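Local atomic coordinates of MgGH51 (Meripilus giganteus, PDB entry 6ZPV), a protein that probably hydrolyses terminal alpha-L-arabinofuranosyl residues from arabinose-containing glycans, as a fungal glycoside hydrolase of family GH51. Residues N231-W242 / A288-G296; W244-R254 / T266-Y274. All blocks are in the same frame, centred on the assembly; numbering follows the deposited sequence. Where two conformers were deposited one is given.

Contact 1: N231-W242 / A288-G296. With NAG (2-acetamido-2-deoxy-beta-D-glucopyranose), chain D; SO4 (sulfate ion), chain Q.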
loop_
_atom_site.group_PDB
_atom_site.type_symbol
_atom_site.label_atom_id
_atom_site.label_comp_id
_atom_site.label_asym_id
_atom_site.label_seq_id
_atom_site.Cartn_x
_atom_site.Cartn_y
_atom_site.Cartn_z
ATOM N N ASN A 231 3.391 11.209 -2.189
ATOM C CA ASN A 231 3.292 12.449 -1.427
ATOM C C ASN A 231 3.468 12.216 0.061
ATOM O O ASN A 231 3.997 13.095 0.764
ATOM C CB ASN A 231 1.957 13.116 -1.652
ATOM C CG ASN A 231 1.844 13.874 -2.950
ATOM O OD1 ASN A 231 2.754 13.794 -3.797
ATOM N ND2 ASN A 231 0.812 14.685 -3.106
ATOM N N ASN A 232 3.022 11.073 0.589
ATOM C CA ASN A 232 3.093 10.850 2.053
ATOM C C ASN A 232 4.529 10.780 2.574
ATOM O O ASN A 232 4.732 10.866 3.784
ATOM C CB ASN A 232 2.342 9.585 2.456
ATOM C CG ASN A 232 1.752 9.652 3.846
ATOM O OD1 ASN A 232 1.051 10.633 4.168
ATOM N ND2 ASN A 232 2.074 8.664 4.677
ATOM N N LEU A 233 5.532 10.629 1.707
ATOM C CA LEU A 233 6.941 10.750 2.120
ATOM C C LEU A 233 7.290 12.167 2.524
ATOM O O LEU A 233 8.164 12.397 3.385
ATOM C CB LEU A 233 7.815 10.374 0.898
ATOM C CG LEU A 233 9.339 10.563 1.026
ATOM C CD1 LEU A 233 9.963 9.508 1.938
ATOM C CD2 LEU A 233 9.966 10.512 -0.357
ATOM N N GLU A 234 6.741 13.150 1.794
ATOM C CA GLU A 234 7.297 14.490 1.713
ATOM C C GLU A 234 7.015 15.366 2.922
ATOM O O GLU A 234 7.848 16.250 3.248
ATOM C CB GLU A 234 6.864 15.170 0.424
ATOM C CG GLU A 234 7.519 14.546 -0.814
ATOM C CD GLU A 234 6.945 15.086 -2.091
ATOM O OE1 GLU A 234 7.566 16.118 -2.616
ATOM O OE2 GLU A 234 5.941 14.560 -2.607
ATOM N N GLY A 235 5.842 15.194 3.545
ATOM C CA GLY A 235 5.393 16.187 4.531
ATOM C C GLY A 235 4.880 17.441 3.902
ATOM O O GLY A 235 5.114 17.702 2.720
ATOM N N GLN A 236 4.214 18.246 4.714
ATOM C CA GLN A 236 3.802 19.603 4.324
ATOM C C GLN A 236 4.946 20.619 4.548
ATOM O O GLN A 236 4.958 21.666 3.900
ATOM C CB GLN A 236 2.543 19.973 5.093
ATOM C CG GLN A 236 1.962 21.285 4.707
ATOM C CD GLN A 236 1.496 21.366 3.258
ATOM O OE1 GLN A 236 1.048 20.363 2.639
ATOM N NE2 GLN A 236 1.641 22.551 2.681
ATOM N N THR A 237 5.789 20.309 5.508
ATOM C CA THR A 237 6.936 21.120 5.952
ATOM C C THR A 237 8.069 20.170 6.257
ATOM O O THR A 237 7.866 18.952 6.394
ATOM C CB THR A 237 6.559 21.893 7.234
ATOM O OG1 THR A 237 6.249 20.922 8.234
ATOM C CG2 THR A 237 5.449 22.905 6.989
ATOM N N THR A 238 9.273 20.701 6.436
ATOM C CA THR A 238 10.423 19.858 6.828
ATOM C C THR A 238 10.040 19.067 8.070
ATOM O O THR A 238 10.334 17.843 8.175
ATOM C CB THR A 238 11.659 20.720 7.035
ATOM O OG1 THR A 238 11.951 21.400 5.800
ATOM C CG2 THR A 238 12.838 19.906 7.483
ATOM N N ALA A 239 9.415 19.710 9.059
ATOM C CA ALA A 239 9.127 19.050 10.333
ATOM C C ALA A 239 8.105 17.916 10.261
ATOM O O ALA A 239 8.121 17.063 11.166
ATOM C CB ALA A 239 8.634 20.069 11.351
ATOM N N THR A 240 7.309 17.883 9.229
ATOM C CA THR A 240 6.261 16.878 9.070
ATOM C C THR A 240 6.603 15.795 8.036
ATOM O O THR A 240 5.733 14.959 7.748
ATOM C CB THR A 240 4.889 17.492 8.823
ATOM O OG1 THR A 240 4.955 18.358 7.678
ATOM C CG2 THR A 240 4.356 18.235 10.052
ATOM N N ARG A 241 7.837 15.768 7.557
ATOM C CA ARG A 241 8.282 14.728 6.628
ATOM C C ARG A 241 8.238 13.335 7.295
ATOM O O ARG A 241 8.277 13.195 8.512
ATOM C CB ARG A 241 9.714 15.049 6.201
ATOM C CG ARG A 241 10.772 14.788 7.278
ATOM C CD ARG A 241 12.125 15.375 6.877
ATOM N NE ARG A 241 13.198 15.034 7.790
ATOM C CZ ARG A 241 13.430 15.585 8.977
ATOM N NH1 ARG A 241 12.650 16.575 9.412
ATOM N NH2 ARG A 241 14.398 15.113 9.748
ATOM N N TRP A 242 8.212 12.309 6.447
ATOM C CA TRP A 242 8.383 10.937 6.973
ATOM C C TRP A 242 9.839 10.810 7.460
ATOM O O TRP A 242 10.754 11.216 6.743
ATOM C CB TRP A 242 8.023 9.955 5.871
ATOM C CG TRP A 242 8.060 8.506 6.270
ATOM C CD1 TRP A 242 7.032 7.773 6.771
ATOM C CD2 TRP A 242 9.183 7.607 6.199
ATOM N NE1 TRP A 242 7.416 6.498 7.022
ATOM C CE2 TRP A 242 8.718 6.346 6.664
ATOM C CE3 TRP A 242 10.486 7.704 5.720
ATOM C CZ2 TRP A 242 9.561 5.226 6.682
ATOM C CZ3 TRP A 242 11.296 6.587 5.746
ATOM C CH2 TRP A 242 10.838 5.356 6.203
ATOM N N ALA A 288 12.069 4.851 -1.092
ATOM C CA ALA A 288 12.295 6.287 -1.224
ATOM C C ALA A 288 12.966 6.840 0.052
ATOM O O ALA A 288 12.746 6.365 1.167
ATOM C CB ALA A 288 11.018 7.032 -1.500
ATOM N N VAL A 289 13.801 7.863 -0.207
ATOM C CA VAL A 289 14.372 8.706 0.848
ATOM C C VAL A 289 13.910 10.139 0.631
ATOM O O VAL A 289 13.832 10.635 -0.489
ATOM C CB VAL A 289 15.904 8.618 0.936
ATOM C CG1 VAL A 289 16.328 7.233 1.344
ATOM C CG2 VAL A 289 16.630 9.044 -0.342
ATOM N N TRP A 290 13.646 10.822 1.746
ATOM C CA TRP A 290 13.322 12.249 1.723
ATOM C C TRP A 290 14.528 13.027 1.220
ATOM O O TRP A 290 15.684 12.712 1.584
ATOM C CB TRP A 290 12.905 12.668 3.143
ATOM C CG TRP A 290 12.267 14.035 3.148
ATOM C CD1 TRP A 290 10.947 14.289 2.874
ATOM C CD2 TRP A 290 12.852 15.303 3.447
ATOM N NE1 TRP A 290 10.679 15.621 2.944
ATOM C CE2 TRP A 290 11.839 16.272 3.307
ATOM C CE3 TRP A 290 14.111 15.717 3.912
ATOM C CZ2 TRP A 290 12.036 17.631 3.587
ATOM C CZ3 TRP A 290 14.338 17.043 4.197
ATOM C CH2 TRP A 290 13.296 18.003 4.048
ATOM N N ALA A 291 14.279 14.050 0.395
ATOM C CA ALA A 291 15.372 14.668 -0.394
ATOM C C ALA A 291 15.418 16.182 -0.259
ATOM O O ALA A 291 15.981 16.834 -1.133
ATOM C CB ALA A 291 15.290 14.228 -1.835
ATOM N N GLY A 292 14.930 16.736 0.825
ATOM C CA GLY A 292 15.076 18.186 1.068
ATOM C C GLY A 292 13.966 19.055 0.549
ATOM O O GLY A 292 14.122 20.278 0.499
ATOM N N TYR A 293 12.832 18.485 0.164
ATOM C CA TYR A 293 11.631 19.209 -0.306
ATOM C C TYR A 293 10.392 18.705 0.384
ATOM O O TYR A 293 10.244 17.482 0.581
ATOM C CB TYR A 293 11.502 19.105 -1.847
ATOM C CG TYR A 293 10.325 19.851 -2.393
ATOM C CD1 TYR A 293 10.331 21.226 -2.466
ATOM C CD2 TYR A 293 9.202 19.200 -2.855
ATOM C CE1 TYR A 293 9.235 21.916 -2.948
ATOM C CE2 TYR A 293 8.119 19.876 -3.371
ATOM C CZ TYR A 293 8.106 21.250 -3.399
ATOM O OH TYR A 293 7.080 21.972 -3.922
ATOM N N SER A 294 9.491 19.619 0.709
ATOM C CA SER A 294 8.167 19.267 1.228
ATOM C C SER A 294 7.083 20.024 0.485
ATOM O O SER A 294 7.377 20.960 -0.267
ATOM C CB SER A 294 8.125 19.487 2.760
ATOM O OG SER A 294 8.413 20.817 3.104
ATOM N N LEU A 295 5.829 19.576 0.677
ATOM C CA LEU A 295 4.781 19.916 -0.292
ATOM C C LEU A 295 4.283 21.362 -0.160
ATOM O O LEU A 295 3.658 21.825 -1.118
ATOM C CB LEU A 295 3.628 18.911 -0.161
ATOM C CG LEU A 295 3.990 17.519 -0.658
ATOM C CD1 LEU A 295 3.022 16.486 -0.105
ATOM C CD2 LEU A 295 3.980 17.471 -2.181
ATOM N N GLY A 296 4.629 22.059 0.920
ATOM C CA GLY A 296 4.361 23.510 0.977
ATOM C C GLY A 296 5.326 24.326 0.156
ATOM O O GLY A 296 5.175 25.559 0.128
HETATM C C1 NAG D . 17.430 15.218 15.019
HETATM C C2 NAG D . 17.654 16.531 14.311
HETATM C C3 NAG D . 18.804 17.295 15.047
HETATM C C4 NAG D . 18.573 17.301 16.539
HETATM C C5 NAG D . 18.206 15.974 17.148
HETATM C C6 NAG D . 17.804 16.003 18.642
HETATM C C7 NAG D . 17.277 16.238 11.874
HETATM C C8 NAG D . 17.854 15.868 10.562
HETATM N N2 NAG D . 18.085 16.275 12.952
HETATM O O3 NAG D . 18.949 18.548 14.468
HETATM O O4 NAG D . 19.792 17.763 17.194
HETATM O O5 NAG D . 17.109 15.443 16.379
HETATM O O6 NAG D . 16.549 16.808 18.671
HETATM O O7 NAG D . 16.057 16.359 11.890
HETATM S S SO4 Q . 10.459 24.559 6.574
HETATM O O1 SO4 Q . 10.199 24.745 7.995
HETATM O O2 SO4 Q . 11.915 24.024 6.443
HETATM O O3 SO4 Q . 10.391 25.844 5.880
HETATM O O4 SO4 Q . 9.437 23.655 6.138
HETATM O O HOH W 1 7.256 23.139 2.222
HETATM O O HOH W 2 0.925 23.012 -0.067
HETATM O O HOH W 3 11.116 20.978 3.183
#

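Contact 2: W244-R254 / T266-Y274. With NAG (2-acetamido-2-deoxy-beta-D-glucopyranose), chain B.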
loop_
_atom_site.group_PDB
_atom_site.type_symbol
_atom_site.label_atom_id
_atom_site.label_comp_id
_atom_site.label_asym_id
_atom_site.label_seq_id
_atom_site.Cartn_x
_atom_site.Cartn_y
_atom_site.Cartn_z
ATOM N N TRP A 244 12.436 7.722 9.084
ATOM C CA TRP A 244 12.487 6.266 9.294
ATOM C C TRP A 244 12.564 5.885 10.772
ATOM O O TRP A 244 11.915 4.904 11.202
ATOM C CB TRP A 244 13.746 5.671 8.569
ATOM C CG TRP A 244 15.056 5.872 9.246
ATOM C CD1 TRP A 244 15.860 6.976 9.187
ATOM C CD2 TRP A 244 15.674 4.966 10.182
ATOM N NE1 TRP A 244 16.923 6.838 10.059
ATOM C CE2 TRP A 244 16.821 5.628 10.678
ATOM C CE3 TRP A 244 15.320 3.717 10.722
ATOM C CZ2 TRP A 244 17.624 5.040 11.671
ATOM C CZ3 TRP A 244 16.105 3.181 11.704
ATOM C CH2 TRP A 244 17.257 3.827 12.188
ATOM N N ASN A 245 13.350 6.615 11.536
ATOM C CA ASN A 245 13.686 6.208 12.896
ATOM C C ASN A 245 12.501 6.375 13.843
ATOM O O ASN A 245 12.418 5.679 14.843
ATOM C CB ASN A 245 14.936 6.964 13.411
ATOM C CG ASN A 245 14.846 8.461 13.140
ATOM O OD1 ASN A 245 14.732 8.900 11.973
ATOM N ND2 ASN A 245 14.887 9.250 14.233
ATOM N N ALA A 246 11.563 7.256 13.501
ATOM C CA ALA A 246 10.328 7.450 14.240
ATOM C C ALA A 246 9.341 6.314 14.002
ATOM O O ALA A 246 8.308 6.256 14.652
ATOM C CB ALA A 246 9.734 8.791 13.905
ATOM N N THR A 247 9.664 5.404 13.090
ATOM C CA THR A 247 8.828 4.273 12.699
ATOM C C THR A 247 9.330 2.911 13.163
ATOM O O THR A 247 8.732 1.904 12.802
ATOM C CB THR A 247 8.515 4.244 11.193
ATOM O OG1 THR A 247 9.578 3.583 10.471
ATOM C CG2 THR A 247 8.254 5.617 10.617
ATOM N N VAL A 248 10.433 2.899 13.896
ATOM C CA VAL A 248 11.136 1.672 14.313
ATOM C C VAL A 248 11.153 1.602 15.861
ATOM O O VAL A 248 11.204 2.647 16.516
ATOM C CB VAL A 248 12.524 1.657 13.622
ATOM C CG1 VAL A 248 13.435 0.616 14.216
ATOM C CG2 VAL A 248 12.334 1.361 12.144
ATOM N N GLY A 249 11.150 0.395 16.362
ATOM C CA GLY A 249 11.226 0.172 17.811
ATOM C C GLY A 249 9.870 0.039 18.452
ATOM O O GLY A 249 8.850 -0.169 17.778
ATOM N N SER A 250 9.839 0.125 19.762
ATOM C CA SER A 250 8.573 -0.004 20.484
ATOM C C SER A 250 7.538 0.966 20.013
ATOM O O SER A 250 7.860 2.117 19.717
ATOM C CB SER A 250 8.840 0.228 21.961
ATOM O OG SER A 250 7.612 0.173 22.679
ATOM N N LEU A 251 6.276 0.537 20.008
ATOM C CA LEU A 251 5.192 1.502 19.716
ATOM C C LEU A 251 5.181 2.642 20.725
ATOM O O LEU A 251 4.735 3.756 20.393
ATOM C CB LEU A 251 3.833 0.776 19.692
ATOM C CG LEU A 251 3.681 -0.335 18.676
ATOM C CD1 LEU A 251 2.290 -0.862 18.700
ATOM C CD2 LEU A 251 4.095 0.094 17.281
ATOM N N LEU A 252 5.703 2.404 21.917
ATOM C CA LEU A 252 5.772 3.498 22.931
ATOM C C LEU A 252 6.669 4.651 22.475
ATOM O O LEU A 252 6.558 5.725 23.036
ATOM C CB LEU A 252 6.244 2.947 24.283
ATOM C CG LEU A 252 5.195 2.172 25.068
ATOM C CD1 LEU A 252 4.186 3.073 25.689
ATOM C CD2 LEU A 252 4.605 1.058 24.344
ATOM N N ASP A 253 7.566 4.405 21.516
ATOM C CA ASP A 253 8.539 5.400 21.051
ATOM C C ASP A 253 8.196 5.942 19.657
ATOM O O ASP A 253 9.062 6.608 19.069
ATOM C CB ASP A 253 9.942 4.783 21.120
ATOM C CG ASP A 253 10.315 4.457 22.556
ATOM O OD1 ASP A 253 10.099 5.298 23.428
ATOM O OD2 ASP A 253 10.778 3.320 22.804
ATOM N N ARG A 254 7.041 5.636 19.097
ATOM C CA ARG A 254 6.681 6.098 17.739
ATOM C C ARG A 254 5.682 7.260 17.878
ATOM O O ARG A 254 4.519 7.035 18.225
ATOM C CB ARG A 254 6.124 4.981 16.897
ATOM C CG ARG A 254 7.083 3.791 16.724
ATOM C CD ARG A 254 6.533 2.778 15.755
ATOM N NE ARG A 254 7.285 1.523 15.774
ATOM C CZ ARG A 254 7.048 0.490 14.954
ATOM N NH1 ARG A 254 6.171 0.631 13.944
ATOM N NH2 ARG A 254 7.660 -0.674 15.129
ATOM N N THR A 266 -0.114 6.622 12.508
ATOM C CA THR A 266 0.464 6.116 13.757
ATOM C C THR A 266 1.959 5.799 13.609
ATOM O O THR A 266 2.656 5.754 14.639
ATOM C CB THR A 266 -0.238 4.857 14.227
ATOM O OG1 THR A 266 0.023 3.746 13.333
ATOM C CG2 THR A 266 -1.724 5.029 14.464
ATOM N N ASP A 267 2.392 5.501 12.383
ATOM C CA ASP A 267 3.716 4.917 12.099
ATOM C C ASP A 267 3.854 3.531 12.722
ATOM O O ASP A 267 4.992 3.018 12.800
ATOM C CB ASP A 267 4.849 5.890 12.394
ATOM C CG ASP A 267 5.030 6.968 11.320
ATOM O OD1 ASP A 267 4.605 6.700 10.160
ATOM O OD2 ASP A 267 5.637 8.006 11.646
ATOM N N GLY A 268 2.735 2.884 13.089
ATOM C CA GLY A 268 2.772 1.476 13.431
ATOM C C GLY A 268 3.175 0.610 12.264
ATOM O O GLY A 268 3.783 -0.441 12.474
ATOM N N LEU A 269 2.788 1.024 11.068
ATOM C CA LEU A 269 3.293 0.433 9.832
ATOM C C LEU A 269 4.613 1.145 9.551
ATOM O O LEU A 269 4.614 2.229 8.946
ATOM C CB LEU A 269 2.309 0.597 8.700
ATOM C CG LEU A 269 2.767 0.065 7.340
ATOM C CD1 LEU A 269 3.100 -1.386 7.405
ATOM C CD2 LEU A 269 1.697 0.346 6.288
ATOM N N GLY A 270 5.695 0.600 10.077
ATOM C CA GLY A 270 7.000 1.224 10.006
ATOM C C GLY A 270 8.009 0.424 9.218
ATOM O O GLY A 270 7.684 -0.604 8.596
ATOM N N LEU A 271 9.248 0.920 9.171
ATOM C CA LEU A 271 10.231 0.361 8.226
ATOM C C LEU A 271 10.386 -1.147 8.425
ATOM O O LEU A 271 10.489 -1.866 7.406
ATOM C CB LEU A 271 11.544 1.133 8.341
ATOM C CG LEU A 271 12.656 0.733 7.375
ATOM C CD1 LEU A 271 12.197 0.705 5.914
ATOM C CD2 LEU A 271 13.831 1.673 7.491
ATOM N N LEU A 272 10.497 -1.654 9.669
ATOM C CA LEU A 272 10.715 -3.098 9.802
ATOM C C LEU A 272 9.474 -3.875 9.377
ATOM O O LEU A 272 9.626 -5.005 8.858
ATOM C CB LEU A 272 11.151 -3.467 11.209
ATOM C CG LEU A 272 11.667 -4.871 11.398
ATOM C CD1 LEU A 272 12.882 -5.189 10.525
ATOM C CD2 LEU A 272 12.031 -5.112 12.851
ATOM N N GLU A 273 8.273 -3.382 9.633
ATOM C CA GLU A 273 7.055 -4.091 9.197
ATOM C C GLU A 273 6.998 -4.172 7.674
ATOM O O GLU A 273 6.642 -5.222 7.106
ATOM C CB GLU A 273 5.810 -3.460 9.777
ATOM C CG GLU A 273 5.681 -3.556 11.308
ATOM C CD GLU A 273 6.502 -2.597 12.131
ATOM O OE1 GLU A 273 6.864 -1.534 11.554
ATOM O OE2 GLU A 273 6.740 -2.855 13.316
ATOM N N TYR A 274 7.364 -3.084 6.990
ATOM C CA TYR A 274 7.463 -3.122 5.517
ATOM C C TYR A 274 8.451 -4.219 5.083
ATOM O O TYR A 274 8.118 -5.050 4.236
ATOM C CB TYR A 274 7.888 -1.735 4.975
ATOM C CG TYR A 274 6.863 -0.649 4.935
ATOM C CD1 TYR A 274 5.801 -0.724 4.044
ATOM C CD2 TYR A 274 6.980 0.514 5.692
ATOM C CE1 TYR A 274 4.895 0.322 3.879
ATOM C CE2 TYR A 274 6.068 1.545 5.566
ATOM C CZ TYR A 274 5.021 1.452 4.665
ATOM O OH TYR A 274 4.131 2.482 4.443
HETATM C C1 NAG B . 14.906 10.678 14.026
HETATM C C2 NAG B . 14.492 11.394 15.299
HETATM C C3 NAG B . 14.737 12.898 15.125
HETATM C C4 NAG B . 16.188 13.168 14.718
HETATM C C5 NAG B . 16.513 12.358 13.445
HETATM C C6 NAG B . 18.006 12.503 13.020
HETATM C C7 NAG B . 12.788 10.504 16.803
HETATM C C8 NAG B . 11.338 10.316 17.075
HETATM N N2 NAG B . 13.106 11.147 15.671
HETATM O O3 NAG B . 14.435 13.611 16.362
HETATM O O4 NAG B . 16.296 14.567 14.403
HETATM O O5 NAG B . 16.311 10.986 13.745
HETATM O O6 NAG B . 18.289 11.794 11.771
HETATM O O7 NAG B . 13.610 10.181 17.589
HETATM O O HOH W 4 6.343 8.198 14.259
HETATM O O HOH W 5 9.387 -0.704 12.219
#

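Contact 1: N231-W242 / A288-G296
Gly235 and Gln236 run beside Leu295 and Gly296, and two backbone bonds join them: Leu295 N to Gly235 O at 2.9 Å, nearly straight at 168°, and Gly296 N to Gln236 O at 3.0 Å, more bent. The indole of Trp290 supplies a third bond. Its NE1 donates to Glu234 O over 2.9 Å, and that oxygen lies at the ring edge, tilted slightly from the ring plane. Arg241 lies over one face of the same indole. Its CD sits above the six-membered ring, 3.5 Å from the centroid, a CH-pi contact. The CG of Arg241 is wedged between backbone N and carbonyl carbon (chi1 73°), and the extended chain then crosses the ring at about a right angle. The guanidinium rises off the ring, its plane 49° from the indole's, and any cation-pi attraction is weak at most. Arg241 NH1 donates to Thr238 O at 2.9 Å, and Arg241 NH2 donates to O7 of the N-acetylglucosamine of chain D and to Gln311 OE1. Backbone N atoms of Gly292 and Tyr293 approach the opposite face of the indole. Leu295 fills the other end of the contact. Its CD2 lies 3.5 Å from Glu234 OE2, whose polar partner is Asn350, and its CD1 packs on Asn231. Ser294 OG binds two waters; one of them also donates to Thr238 OG1. A sulfate ion, probably from the crystallisation liquor, accepts from Thr238 N and OG1. The arrangement joins two loops of the catalytic (beta/alpha)8 barrel. One follows strand 224-227; the other continues strand 284-289, where Leu233 CD2 meets Ala288 CB. Strand 345-348 lies next to Val289, and helix 306-320 brings Tyr308 against Trp290 and Arg241.

Contact 2: W244-R254 / T266-Y274
Glu273 OE1 accepts from Arg254 NH1 at 3.3 Å and from Gly270 N at 2.8 Å, both from the same face of the carboxylate. Gly270 is the N-cap residue of helix 271-281 in the (beta/alpha)8 barrel, so Glu273 ties the helix start to the preceding loop. The salt bridge is end-on. Arg254 NH2 reaches the syn lone pair of Glu273 OE2 at 3.0 Å with a straight bond of 169°, while NH1 meets OE1 from above the carboxylate plane. The guanidinium and carboxylate planes are 49° apart. Asn207 is a second partner of OE2. The guanidinium is held along its edge as well. Arg254 NE and NH2 both donate to Gly249 O, and Arg254 NH1 donates to a lone pair of Asp267 O at 2.9 Å. The bonds along the edge should hold the group flat and fix its rotation. Thr247 O lies over one guanidinium face and Leu251 CD2 over the other. Thr247 also reaches the helix start. With OG1 between backbone N and carbonyl carbon (chi1 85°), the hydroxyl donates to Trp244 O and accepts from Leu271 N. Thr247 CG2 rests against the carboxylate of Asp267. Apolar packing continues at Leu271, where CB meets Val248 CG2 and CD2 lies obliquely by the Trp244 ring. Asn245 CB covers one face of the Trp244 indole, and Asn245 ND2 carries the N-linked sugar of chain B. One water joins Thr247 O, Leu272 N and Glu273 OE1, with 2.9 Å between its oxygen and Leu272 N.

Overall arrangement
Contacts 1 and 2 belong to one section of the barrel, and their centres lie about 17 Å apart. The chain runs from 231-242 into 244-254, then through 266-274 and helix 271-281 to strand 284-289, which leads into 288-296. Both parts of contact 2 thus fall between those of contact 1. The two contacts touch through Trp242, whose NE1 packs 3.8 Å from Thr247 CG2. They also share a glycan site: contact 1 contributes Arg241, contact 2 contributes Asn245 and Ala246, and Gln311 bonds to both Arg241 and Asn245. That site holds the N-linked glycan on Asn245, which belongs to the protein and is not a substrate in the active site.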